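PDB 1DMH: catechol 1,2-dioxygenase from Acinetobacter sp., which catalyses the intradiol ring cleavage of catechol with O2 to cis,cis-muconate, using one ferric iron per subunit of a homodimer. Local coordinates for residues A[139-142]-A[146-149]; A[90-95]-A[101-106]; A[151-156]-A[188-193]. All coordinates share one frame; numbering follows the deposited sequence.

Contact 1: A[139-142]-A[146-149]; sequences TIFD and KPLP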
ATOM      1  N   THR A 139      35.918 -16.904 -10.532  1.00 16.96           N
ATOM      2  CA  THR A 139      36.020 -18.183  -9.857  1.00 17.77           C
ATOM      3  C   THR A 139      35.173 -18.121  -8.597  1.00 17.80           C
ATOM      4  O   THR A 139      35.062 -17.067  -7.975  1.00 17.37           O
ATOM      5  CB  THR A 139      37.493 -18.477  -9.435  1.00 18.88           C
ATOM      6  OG1 THR A 139      38.334 -18.528 -10.598  1.00 19.04           O
ATOM      7  CG2 THR A 139      37.577 -19.810  -8.665  1.00 19.04           C
ATOM      8  N   ILE A 140      34.559 -19.241  -8.232  1.00 18.08           N
ATOM      9  CA  ILE A 140      33.786 -19.286  -7.000  1.00 18.53           C
ATOM     10  C   ILE A 140      34.644 -20.034  -5.971  1.00 19.37           C
ATOM     11  O   ILE A 140      35.119 -21.127  -6.248  1.00 20.33           O
ATOM     12  CB  ILE A 140      32.453 -20.045  -7.181  1.00 17.41           C
ATOM     13  CG1 ILE A 140      31.597 -19.345  -8.240  1.00 17.35           C
ATOM     14  CG2 ILE A 140      31.722 -20.145  -5.826  1.00 17.91           C
ATOM     15  CD1 ILE A 140      31.280 -17.878  -7.910  1.00 16.54           C
ATOM     16  N   PHE A 141      34.849 -19.444  -4.797  1.00 20.25           N
ATOM     17  CA  PHE A 141      35.635 -20.075  -3.736  1.00 20.58           C
ATOM     18  C   PHE A 141      34.782 -20.529  -2.560  1.00 20.58           C
ATOM     19  O   PHE A 141      33.863 -19.812  -2.163  1.00 19.94           O
ATOM     20  CB  PHE A 141      36.688 -19.114  -3.208  1.00 21.16           C
ATOM     21  CG  PHE A 141      37.709 -18.721  -4.223  1.00 22.50           C
ATOM     22  CD1 PHE A 141      38.784 -19.562  -4.503  1.00 23.71           C
ATOM     23  CD2 PHE A 141      37.617 -17.510  -4.893  1.00 23.62           C
ATOM     24  CE1 PHE A 141      39.759 -19.200  -5.432  1.00 23.68           C
ATOM     25  CE2 PHE A 141      38.594 -17.131  -5.828  1.00 24.02           C
ATOM     26  CZ  PHE A 141      39.663 -17.980  -6.093  1.00 23.96           C
ATOM     27  N   ASP A 142      35.085 -21.706  -2.002  1.00 20.73           N
ATOM     28  CA  ASP A 142      34.343 -22.193  -0.845  1.00 20.92           C
ATOM     29  C   ASP A 142      34.808 -21.456   0.398  1.00 21.83           C
ATOM     30  O   ASP A 142      35.680 -20.576   0.329  1.00 21.57           O
ATOM     31  CB  ASP A 142      34.493 -23.711  -0.635  1.00 21.18           C
ATOM     32  CG  ASP A 142      35.934 -24.157  -0.349  1.00 20.36           C
ATOM     33  OD1 ASP A 142      36.759 -23.386   0.185  1.00 20.38           O
ATOM     34  OD2 ASP A 142      36.223 -25.333  -0.623  1.00 20.84           O
ATOM     35  N   LYS A 146      39.124 -22.302  -1.429  1.00 29.32           N
ATOM     36  CA  LYS A 146      39.404 -23.259  -2.490  1.00 29.60           C
ATOM     37  C   LYS A 146      38.352 -23.161  -3.596  1.00 28.73           C
ATOM     38  O   LYS A 146      37.164 -23.009  -3.306  1.00 28.23           O
ATOM     39  CB  LYS A 146      39.425 -24.667  -1.886  1.00 32.05           C
ATOM     40  CG  LYS A 146      40.418 -24.763  -0.733  1.00 35.85           C
ATOM     41  CD  LYS A 146      40.377 -26.079   0.057  1.00 39.00           C
ATOM     42  CE  LYS A 146      41.403 -26.000   1.221  1.00 40.86           C
ATOM     43  NZ  LYS A 146      41.496 -27.232   2.078  1.00 42.32           N
ATOM     44  N   PRO A 147      38.774 -23.239  -4.876  1.00 27.87           N
ATOM     45  CA  PRO A 147      37.865 -23.160  -6.019  1.00 26.90           C
ATOM     46  C   PRO A 147      36.760 -24.179  -5.851  1.00 26.60           C
ATOM     47  O   PRO A 147      37.030 -25.326  -5.517  1.00 25.97           O
ATOM     48  CB  PRO A 147      38.786 -23.467  -7.194  1.00 27.47           C
ATOM     49  CG  PRO A 147      40.057 -22.823  -6.748  1.00 28.02           C
ATOM     50  CD  PRO A 147      40.147 -23.425  -5.366  1.00 27.93           C
ATOM     51  N   LEU A 148      35.522 -23.770  -6.110  1.00 25.76           N
ATOM     52  CA  LEU A 148      34.384 -24.646  -5.912  1.00 25.82           C
ATOM     53  C   LEU A 148      33.642 -25.076  -7.173  1.00 25.98           C
ATOM     54  O   LEU A 148      32.849 -24.311  -7.727  1.00 25.53           O
ATOM     55  CB  LEU A 148      33.373 -23.950  -4.991  1.00 27.01           C
ATOM     56  CG  LEU A 148      32.675 -24.579  -3.776  1.00 28.10           C
ATOM     57  CD1 LEU A 148      31.393 -23.773  -3.508  1.00 27.73           C
ATOM     58  CD2 LEU A 148      32.321 -26.021  -4.013  1.00 27.71           C
ATOM     59  N   PRO A 149      33.933 -26.276  -7.690  1.00 25.88           N
ATOM     60  CA  PRO A 149      33.197 -26.710  -8.885  1.00 25.40           C
ATOM     61  C   PRO A 149      31.767 -27.054  -8.482  1.00 24.54           C
ATOM     62  O   PRO A 149      31.490 -27.316  -7.319  1.00 24.45           O
ATOM     63  CB  PRO A 149      33.982 -27.947  -9.344  1.00 26.19           C
ATOM     64  CG  PRO A 149      34.476 -28.499  -8.051  1.00 26.41           C
ATOM     65  CD  PRO A 149      35.005 -27.234  -7.372  1.00 26.36           C
TER
HETATM   66  O   HOH W   1      36.451 -26.551  -2.878  1.00 32.50           O
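Asp142 opens a tight chain reversal and folds its carboxylate back over Lys146. With chi1 at 63°, CG lies between the backbone N and the carbonyl carbon of its own residue, which brings the acid over the returning chain. CB rests against the branch point of Leu148, 3.7 Å from its CG. One bond further, CG of Asp142 comes 3.4 Å from the carbonyl O of Lys146. OD1 accepts hydrogen bonds from the backbone N of Lys146 (3.1 Å, from well above the carboxylate plane) and from that of Asp144, the latter closing an Asx turn. OD2 lies beside Lys146 CB and receives a water at 2.6 Å; the same water donates to Pro147 O and so ties the carboxylate to the returning backbone. The Lys146 side chain runs on extended, and its NZ makes no contact with the acid.

The backbones are pinned by two bonds, Leu148 N to Ile140 O at 2.7 Å and Asp142 N to Lys146 O at 2.8 Å, the latter nearly straight (169°). They frame a single beta bridge between Phe141 and Pro147. On this bridge the Phe141 ring meets the proline, CE1 approaching Pro147 CG to 3.9 Å, while CG2 of Thr139 sits over one face of the ring, offset toward the rim.

This is a surface turn at the end of strand 133-141, before strand 152-157. Phe141 bonds through its backbone to Leu290 of strand 283-291, whereas Ile140, the buried residue here, pairs with Gly188.

Contact 2: A[90-95]-A[101-106]; sequences AEDAAL and TPRTIE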
ATOM      1  N   ALA A  90      25.047  -7.415  10.718  1.00 18.89           N
ATOM      2  CA  ALA A  90      25.241  -7.314  12.157  1.00 21.01           C
ATOM      3  C   ALA A  90      25.168  -8.708  12.785  1.00 22.17           C
ATOM      4  O   ALA A  90      25.997  -9.065  13.627  1.00 22.11           O
ATOM      5  CB  ALA A  90      24.161  -6.402  12.767  1.00 20.50           C
ATOM      6  N   GLU A  91      24.172  -9.490  12.377  1.00 23.33           N
ATOM      7  CA  GLU A  91      23.985 -10.830  12.909  1.00 25.24           C
ATOM      8  C   GLU A  91      25.181 -11.719  12.571  1.00 25.36           C
ATOM      9  O   GLU A  91      25.647 -12.478  13.415  1.00 25.89           O
ATOM     10  CB  GLU A  91      22.715 -11.421  12.349  1.00 27.60           C
ATOM     11  CG  GLU A  91      22.273 -12.649  13.048  1.00 33.42           C
ATOM     12  CD  GLU A  91      21.098 -13.298  12.345  1.00 37.56           C
ATOM     13  OE1 GLU A  91      21.291 -13.842  11.227  1.00 40.54           O
ATOM     14  OE2 GLU A  91      19.974 -13.249  12.897  1.00 40.56           O
ATOM     15  N   ASP A  92      25.689 -11.620  11.344  1.00 24.92           N
ATOM     16  CA  ASP A  92      26.865 -12.401  10.962  1.00 24.83           C
ATOM     17  C   ASP A  92      28.094 -11.963  11.778  1.00 25.69           C
ATOM     18  O   ASP A  92      28.887 -12.806  12.215  1.00 25.96           O
ATOM     19  CB  ASP A  92      27.205 -12.247   9.474  1.00 22.57           C
ATOM     20  CG  ASP A  92      26.262 -13.007   8.557  1.00 22.08           C
ATOM     21  OD1 ASP A  92      25.407 -13.784   9.028  1.00 20.40           O
ATOM     22  OD2 ASP A  92      26.409 -12.831   7.327  1.00 21.44           O
ATOM     23  N   ALA A  93      28.255 -10.653  11.960  1.00 25.98           N
ATOM     24  CA  ALA A  93      29.381 -10.111  12.710  1.00 27.13           C
ATOM     25  C   ALA A  93      29.360 -10.674  14.123  1.00 28.89           C
ATOM     26  O   ALA A  93      30.402 -11.032  14.681  1.00 29.31           O
ATOM     27  CB  ALA A  93      29.313  -8.590  12.751  1.00 25.86           C
ATOM     28  N   ALA A  94      28.172 -10.767  14.704  1.00 30.40           N
ATOM     29  CA  ALA A  94      28.053 -11.300  16.057  1.00 32.43           C
ATOM     30  C   ALA A  94      28.424 -12.793  16.106  1.00 34.08           C
ATOM     31  O   ALA A  94      28.901 -13.278  17.131  1.00 35.05           O
ATOM     32  CB  ALA A  94      26.629 -11.080  16.594  1.00 31.27           C
ATOM     33  N   LEU A  95      28.211 -13.516  15.008  1.00 35.24           N
ATOM     34  CA  LEU A  95      28.531 -14.944  14.946  1.00 36.51           C
ATOM     35  C   LEU A  95      29.960 -15.184  14.497  1.00 36.95           C
ATOM     36  O   LEU A  95      30.359 -16.324  14.284  1.00 37.35           O
ATOM     37  CB  LEU A  95      27.600 -15.671  13.973  1.00 37.24           C
ATOM     38  CG  LEU A  95      26.128 -15.743  14.368  1.00 38.21           C
ATOM     39  CD1 LEU A  95      25.298 -16.406  13.260  1.00 38.38           C
ATOM     40  CD2 LEU A  95      26.029 -16.515  15.676  1.00 39.00           C
ATOM     41  N   THR A 101      32.736 -12.015   0.405  1.00 27.20           N
ATOM     42  CA  THR A 101      32.049 -11.246  -0.630  1.00 22.43           C
ATOM     43  C   THR A 101      30.814 -10.676   0.063  1.00 20.33           C
ATOM     44  O   THR A 101      29.954 -11.427   0.492  1.00 19.23           O
ATOM     45  CB  THR A 101      31.609 -12.128  -1.816  1.00 21.47           C
ATOM     46  OG1 THR A 101      32.765 -12.654  -2.481  1.00 19.28           O
ATOM     47  CG2 THR A 101      30.791 -11.316  -2.800  1.00 20.07           C
ATOM     48  N   PRO A 102      30.705  -9.337   0.148  1.00 18.23           N
ATOM     49  CA  PRO A 102      29.609  -8.598   0.782  1.00 17.17           C
ATOM     50  C   PRO A 102      28.266  -8.892   0.146  1.00 15.89           C
ATOM     51  O   PRO A 102      28.176  -8.973  -1.073  1.00 14.87           O
ATOM     52  CB  PRO A 102      29.990  -7.134   0.532  1.00 17.35           C
ATOM     53  CG  PRO A 102      31.480  -7.179   0.371  1.00 18.27           C
ATOM     54  CD  PRO A 102      31.622  -8.386  -0.503  1.00 18.12           C
ATOM     55  N   ARG A 103      27.227  -9.034   0.965  1.00 14.25           N
ATOM     56  CA  ARG A 103      25.887  -9.252   0.432  1.00 13.35           C
ATOM     57  C   ARG A 103      25.330  -7.888   0.057  1.00 12.61           C
ATOM     58  O   ARG A 103      25.825  -6.864   0.522  1.00 12.50           O
ATOM     59  CB  ARG A 103      24.948  -9.829   1.505  1.00 12.94           C
ATOM     60  CG  ARG A 103      24.834  -8.957   2.762  1.00 14.09           C
ATOM     61  CD  ARG A 103      23.609  -9.310   3.591  1.00 14.19           C
ATOM     62  NE  ARG A 103      23.549 -10.722   3.960  1.00 14.91           N
ATOM     63  CZ  ARG A 103      24.276 -11.290   4.917  1.00 15.11           C
ATOM     64  NH1 ARG A 103      25.120 -10.565   5.639  1.00 15.01           N
ATOM     65  NH2 ARG A 103      24.141 -12.591   5.167  1.00 15.97           N
ATOM     66  N   THR A 104      24.333  -7.859  -0.815  1.00 11.84           N
ATOM     67  CA  THR A 104      23.640  -6.600  -1.057  1.00 11.58           C
ATOM     68  C   THR A 104      22.246  -6.960  -1.548  1.00 11.70           C
ATOM     69  O   THR A 104      21.933  -8.146  -1.651  1.00 11.64           O
ATOM     70  CB  THR A 104      24.401  -5.550  -1.959  1.00 11.16           C
ATOM     71  OG1 THR A 104      23.764  -4.279  -1.754  1.00 11.96           O
ATOM     72  CG2 THR A 104      24.355  -5.880  -3.443  1.00 11.22           C
ATOM     73  N   ILE A 105      21.404  -5.978  -1.849  1.00 11.29           N
ATOM     74  CA  ILE A 105      20.021  -6.321  -2.165  1.00 11.55           C
ATOM     75  C   ILE A 105      19.741  -7.114  -3.430  1.00 11.15           C
ATOM     76  O   ILE A 105      20.442  -7.018  -4.440  1.00 10.75           O
ATOM     77  CB  ILE A 105      19.068  -5.061  -2.099  1.00 11.98           C
ATOM     78  CG1 ILE A 105      19.183  -4.198  -3.372  1.00 12.61           C
ATOM     79  CG2 ILE A 105      19.404  -4.239  -0.839  1.00 10.88           C
ATOM     80  CD1 ILE A 105      18.148  -3.074  -3.434  1.00 12.30           C
ATOM     81  N   GLU A 106      18.707  -7.933  -3.337  1.00 11.10           N
ATOM     82  CA  GLU A 106      18.285  -8.759  -4.440  1.00 10.91           C
ATOM     83  C   GLU A 106      17.576  -7.903  -5.473  1.00 11.15           C
ATOM     84  O   GLU A 106      17.771  -8.083  -6.667  1.00 11.48           O
ATOM     85  CB  GLU A 106      17.335  -9.859  -3.927  1.00 11.15           C
ATOM     86  CG  GLU A 106      16.741 -10.747  -5.007  1.00 10.00           C
ATOM     87  CD  GLU A 106      15.801 -11.798  -4.427  1.00 11.04           C
ATOM     88  OE1 GLU A 106      15.981 -12.203  -3.255  1.00 11.23           O
ATOM     89  OE2 GLU A 106      14.889 -12.235  -5.150  1.00 11.84           O
TER
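The guanidinium of Arg103 grips Asp92 end-on, with NH1 and NH2 both directed at a single oxygen. NH1 and NH2 each lie 3.1 Å from Asp92 OD2, and both bonds are bent, with angles at hydrogen close to 150°. The oxygen lies practically in the guanidinium plane, but the two flat groups are turned 50° against each other, so this is not the flat pairing that uses both carboxylate oxygens. NH1 and NH2 reach OD2 from the same face of the carboxylate, NH2 on the syn side but tilted out of the plane, NH1 from farther above it. A bend at chi3 (55°) turns the arginine's tip toward the helix, spanning backbones whose CA atoms of Asp92 and Arg103 are 11.0 Å apart.

All the close packing is concentrated in this one buried ion pair. OD2 also accepts from Asn99 ND2, OD1 forms a salt bridge with Arg235, and NH1 of Arg103 forms another with Asp89. Two arginines thus share one aspartate, and two aspartates one arginine, which would be expected to keep the acids ionised. The pair accounts for essentially all of the 70 Å² buried; beyond it the two segments diverge without touching. Glu91 offers a more distant negative charge, its OE1 6.8 Å from Arg103 NH2, and the helix face with Ala90 and Ala94 turns instead to Val3 of the second subunit.

The bridge therefore joins the last turn of helix 80-94 to the loop ahead of strand 111-112; that loop is itself tied to strand 237-243 by a backbone hydrogen bond between Thr104 and Thr238.

Contact 3: A[151-156]-A[188-193]; sequences AKVEIW and GQYRVR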
ATOM      1  N   ALA A 151      29.169 -25.160  -8.167  1.00 22.39           N
ATOM      2  CA  ALA A 151      28.409 -24.119  -7.483  1.00 20.94           C
ATOM      3  C   ALA A 151      27.447 -23.580  -8.542  1.00 20.17           C
ATOM      4  O   ALA A 151      27.762 -23.599  -9.737  1.00 20.62           O
ATOM      5  CB  ALA A 151      29.353 -23.010  -6.995  1.00 20.86           C
ATOM      6  N   LYS A 152      26.268 -23.121  -8.146  1.00 19.07           N
ATOM      7  CA  LYS A 152      25.337 -22.584  -9.146  1.00 18.34           C
ATOM      8  C   LYS A 152      25.355 -21.062  -9.076  1.00 17.95           C
ATOM      9  O   LYS A 152      24.991 -20.472  -8.052  1.00 17.74           O
ATOM     10  CB  LYS A 152      23.928 -23.068  -8.885  1.00 19.28           C
ATOM     11  CG  LYS A 152      22.868 -22.615  -9.881  1.00 19.78           C
ATOM     12  CD  LYS A 152      21.583 -23.289  -9.455  1.00 22.03           C
ATOM     13  CE  LYS A 152      20.452 -23.115 -10.419  1.00 25.01           C
ATOM     14  NZ  LYS A 152      19.357 -24.090 -10.094  1.00 26.01           N
ATOM     15  N   VAL A 153      25.797 -20.446 -10.164  1.00 16.07           N
ATOM     16  CA  VAL A 153      25.897 -19.000 -10.249  1.00 14.90           C
ATOM     17  C   VAL A 153      24.730 -18.496 -11.094  1.00 14.32           C
ATOM     18  O   VAL A 153      24.622 -18.857 -12.269  1.00 15.46           O
ATOM     19  CB  VAL A 153      27.224 -18.573 -10.931  1.00 13.92           C
ATOM     20  CG1 VAL A 153      27.333 -17.047 -10.963  1.00 13.61           C
ATOM     21  CG2 VAL A 153      28.428 -19.181 -10.193  1.00 14.79           C
ATOM     22  N   GLU A 154      23.849 -17.694 -10.500  1.00 12.51           N
ATOM     23  CA  GLU A 154      22.731 -17.134 -11.243  1.00 13.42           C
ATOM     24  C   GLU A 154      22.967 -15.647 -11.483  1.00 13.30           C
ATOM     25  O   GLU A 154      23.196 -14.898 -10.545  1.00 14.17           O
ATOM     26  CB  GLU A 154      21.432 -17.328 -10.483  1.00 13.44           C
ATOM     27  CG  GLU A 154      21.149 -18.779 -10.224  1.00 15.28           C
ATOM     28  CD  GLU A 154      19.822 -18.985  -9.534  1.00 16.26           C
ATOM     29  OE1 GLU A 154      18.777 -18.664 -10.134  1.00 16.61           O
ATOM     30  OE2 GLU A 154      19.836 -19.463  -8.388  1.00 17.30           O
ATOM     31  N   ILE A 155      22.897 -15.241 -12.748  1.00 13.27           N
ATOM     32  CA  ILE A 155      23.145 -13.868 -13.151  1.00 12.62           C
ATOM     33  C   ILE A 155      21.985 -13.284 -13.940  1.00 13.41           C
ATOM     34  O   ILE A 155      21.398 -13.956 -14.790  1.00 14.41           O
ATOM     35  CB  ILE A 155      24.406 -13.802 -14.034  1.00 12.93           C
ATOM     36  CG1 ILE A 155      25.556 -14.525 -13.320  1.00 13.09           C
ATOM     37  CG2 ILE A 155      24.775 -12.348 -14.335  1.00 11.95           C
ATOM     38  CD1 ILE A 155      26.865 -14.413 -14.029  1.00 14.96           C
ATOM     39  N   TRP A 156      21.630 -12.040 -13.656  1.00 12.86           N
ATOM     40  CA  TRP A 156      20.574 -11.402 -14.424  1.00 12.63           C
ATOM     41  C   TRP A 156      20.902  -9.930 -14.443  1.00 12.78           C
ATOM     42  O   TRP A 156      21.482  -9.420 -13.487  1.00 12.57           O
ATOM     43  CB  TRP A 156      19.166 -11.717 -13.843  1.00 13.22           C
ATOM     44  CG  TRP A 156      18.748 -11.156 -12.480  1.00 12.97           C
ATOM     45  CD1 TRP A 156      17.918 -10.090 -12.247  1.00 13.91           C
ATOM     46  CD2 TRP A 156      19.100 -11.676 -11.190  1.00 12.99           C
ATOM     47  NE1 TRP A 156      17.732  -9.916 -10.893  1.00 14.04           N
ATOM     48  CE2 TRP A 156      18.446 -10.875 -10.221  1.00 13.75           C
ATOM     49  CE3 TRP A 156      19.909 -12.743 -10.755  1.00 13.28           C
ATOM     50  CZ2 TRP A 156      18.574 -11.103  -8.847  1.00 13.52           C
ATOM     51  CZ3 TRP A 156      20.041 -12.972  -9.387  1.00 13.70           C
ATOM     52  CH2 TRP A 156      19.372 -12.152  -8.450  1.00 14.91           C
ATOM     53  N   GLY A 188      36.101 -24.464 -10.682  1.00 24.38           N
ATOM     54  CA  GLY A 188      35.270 -23.532  -9.944  1.00 23.30           C
ATOM     55  C   GLY A 188      35.028 -22.221 -10.677  1.00 22.60           C
ATOM     56  O   GLY A 188      34.725 -21.197 -10.052  1.00 21.63           O
ATOM     57  N   GLN A 189      35.139 -22.256 -12.003  1.00 20.99           N
ATOM     58  CA  GLN A 189      34.947 -21.059 -12.800  1.00 20.63           C
ATOM     59  C   GLN A 189      33.626 -20.943 -13.565  1.00 18.92           C
ATOM     60  O   GLN A 189      32.967 -21.938 -13.877  1.00 18.69           O
ATOM     61  CB  GLN A 189      36.122 -20.904 -13.763  1.00 22.27           C
ATOM     62  CG  GLN A 189      37.451 -20.718 -13.043  1.00 26.64           C
ATOM     63  CD  GLN A 189      38.612 -20.433 -13.989  1.00 29.24           C
ATOM     64  OE1 GLN A 189      38.837 -21.157 -14.961  1.00 30.57           O
ATOM     65  NE2 GLN A 189      39.364 -19.380 -13.693  1.00 31.31           N
ATOM     66  N   TYR A 190      33.228 -19.705 -13.834  1.00 17.28           N
ATOM     67  CA  TYR A 190      32.017 -19.430 -14.609  1.00 16.39           C
ATOM     68  C   TYR A 190      32.457 -18.382 -15.619  1.00 16.00           C
ATOM     69  O   TYR A 190      33.369 -17.591 -15.361  1.00 15.89           O
ATOM     70  CB  TYR A 190      30.892 -18.883 -13.715  1.00 15.99           C
ATOM     71  CG  TYR A 190      31.118 -17.468 -13.193  1.00 15.23           C
ATOM     72  CD1 TYR A 190      31.873 -17.238 -12.040  1.00 15.01           C
ATOM     73  CD2 TYR A 190      30.621 -16.367 -13.880  1.00 14.53           C
ATOM     74  CE1 TYR A 190      32.132 -15.940 -11.583  1.00 14.29           C
ATOM     75  CE2 TYR A 190      30.872 -15.066 -13.432  1.00 14.41           C
ATOM     76  CZ  TYR A 190      31.628 -14.859 -12.284  1.00 14.08           C
ATOM     77  OH  TYR A 190      31.889 -13.575 -11.848  1.00 14.31           O
ATOM     78  N   ARG A 191      31.849 -18.392 -16.785  1.00 16.53           N
ATOM     79  CA  ARG A 191      32.209 -17.420 -17.780  1.00 17.41           C
ATOM     80  C   ARG A 191      30.984 -17.181 -18.622  1.00 17.67           C
ATOM     81  O   ARG A 191      30.304 -18.129 -19.024  1.00 18.28           O
ATOM     82  CB  ARG A 191      33.347 -17.957 -18.635  1.00 19.25           C
ATOM     83  CG  ARG A 191      33.783 -17.028 -19.746  1.00 22.13           C
ATOM     84  CD  ARG A 191      34.897 -17.676 -20.542  1.00 25.47           C
ATOM     85  NE  ARG A 191      35.148 -16.999 -21.817  1.00 28.82           N
ATOM     86  CZ  ARG A 191      36.071 -16.055 -22.011  1.00 30.32           C
ATOM     87  NH1 ARG A 191      36.870 -15.685 -21.003  1.00 30.55           N
ATOM     88  NH2 ARG A 191      36.209 -15.500 -23.227  1.00 29.50           N
ATOM     89  N   VAL A 192      30.653 -15.919 -18.854  1.00 16.79           N
ATOM     90  CA  VAL A 192      29.504 -15.648 -19.689  1.00 16.82           C
ATOM     91  C   VAL A 192      29.818 -14.584 -20.683  1.00 16.68           C
ATOM     92  O   VAL A 192      30.700 -13.757 -20.463  1.00 16.77           O
ATOM     93  CB  VAL A 192      28.268 -15.166 -18.894  1.00 16.82           C
ATOM     94  CG1 VAL A 192      27.830 -16.223 -17.986  1.00 16.73           C
ATOM     95  CG2 VAL A 192      28.591 -13.906 -18.111  1.00 16.40           C
ATOM     96  N   ARG A 193      29.112 -14.643 -21.801  1.00 15.76           N
ATOM     97  CA  ARG A 193      29.227 -13.613 -22.810  1.00 15.76           C
ATOM     98  C   ARG A 193      27.845 -12.918 -22.775  1.00 15.43           C
ATOM     99  O   ARG A 193      26.803 -13.578 -22.877  1.00 15.09           O
ATOM    100  CB  ARG A 193      29.497 -14.206 -24.197  1.00 15.87           C
ATOM    101  CG  ARG A 193      29.288 -13.164 -25.278  1.00 18.19           C
ATOM    102  CD  ARG A 193      29.631 -13.634 -26.680  1.00 19.11           C
ATOM    103  NE  ARG A 193      29.168 -12.611 -27.608  1.00 19.71           N
ATOM    104  CZ  ARG A 193      29.450 -12.580 -28.903  1.00 19.52           C
ATOM    105  NH1 ARG A 193      30.200 -13.522 -29.431  1.00 18.84           N
ATOM    106  NH2 ARG A 193      28.986 -11.593 -29.659  1.00 19.02           N
TER
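Aliphatic contacts link Val153 and Ile155 on one strand to Tyr190 and Val192 on the other, all four buried. CG2 of Val153 lies 4.3 Å from Tyr190 CB, and CD1 of Ile155 touches Val192 CG1 at 4.5 Å, a loose fit. Ile155 gets this far because its chain runs extended beyond CG1 (chi2 -175°), which pushes CD1 between the two partners opposite.

The aromatic contacts belong to Tyr190. CG1 of Val153 sits over one face of its ring, whereas CD1 of Ile155 meets the ring obliquely, 4.1 Å from CE2, the two side chains crossing at about a right angle.

Hydrogen bonds are absent between the strands, whose axes pass 8.8 Å apart at an angle of 26°. That spacing fits side-chain packing between layers and not pairing within a sheet. The polar end of the tyrosine is satisfied by other parts of the chain, its OH bonding to Phe288 O and Tyr227 OH.

The geometry is that of the beta-sandwich at the heart of intradiol dioxygenases. Strand 152-157 hydrogen-bonds between strands 179-183 and 220-230 in one layer, and strand 189-195 lies between 120-122 and 133-141 in the other. Ile155 touches Ile225, between the iron ligands His224 and His226, so this core probably lies behind the layer that carries the iron site.

In the fold
Contacts 1 and 3 belong to the same beta-sandwich and touch: Ile140 of the turn packs on Val153, and strands 133-141 and 189-195 are neighbours in the sheet. Contact 1 is a surface reversal made of backbone bonds, an aspartate and a water, whereas contact 3 is interior and wholly apolar across its two layers. Contact 2, its centre about 20 Å from that of contact 1 and about 22 Å from that of contact 3, is also buried but relies on charge, joining an N-terminal helix to the loop before strand 111-112. It meets contact 3 lightly, where the Glu106 carbonyl packs on Trp156, and does not touch contact 1.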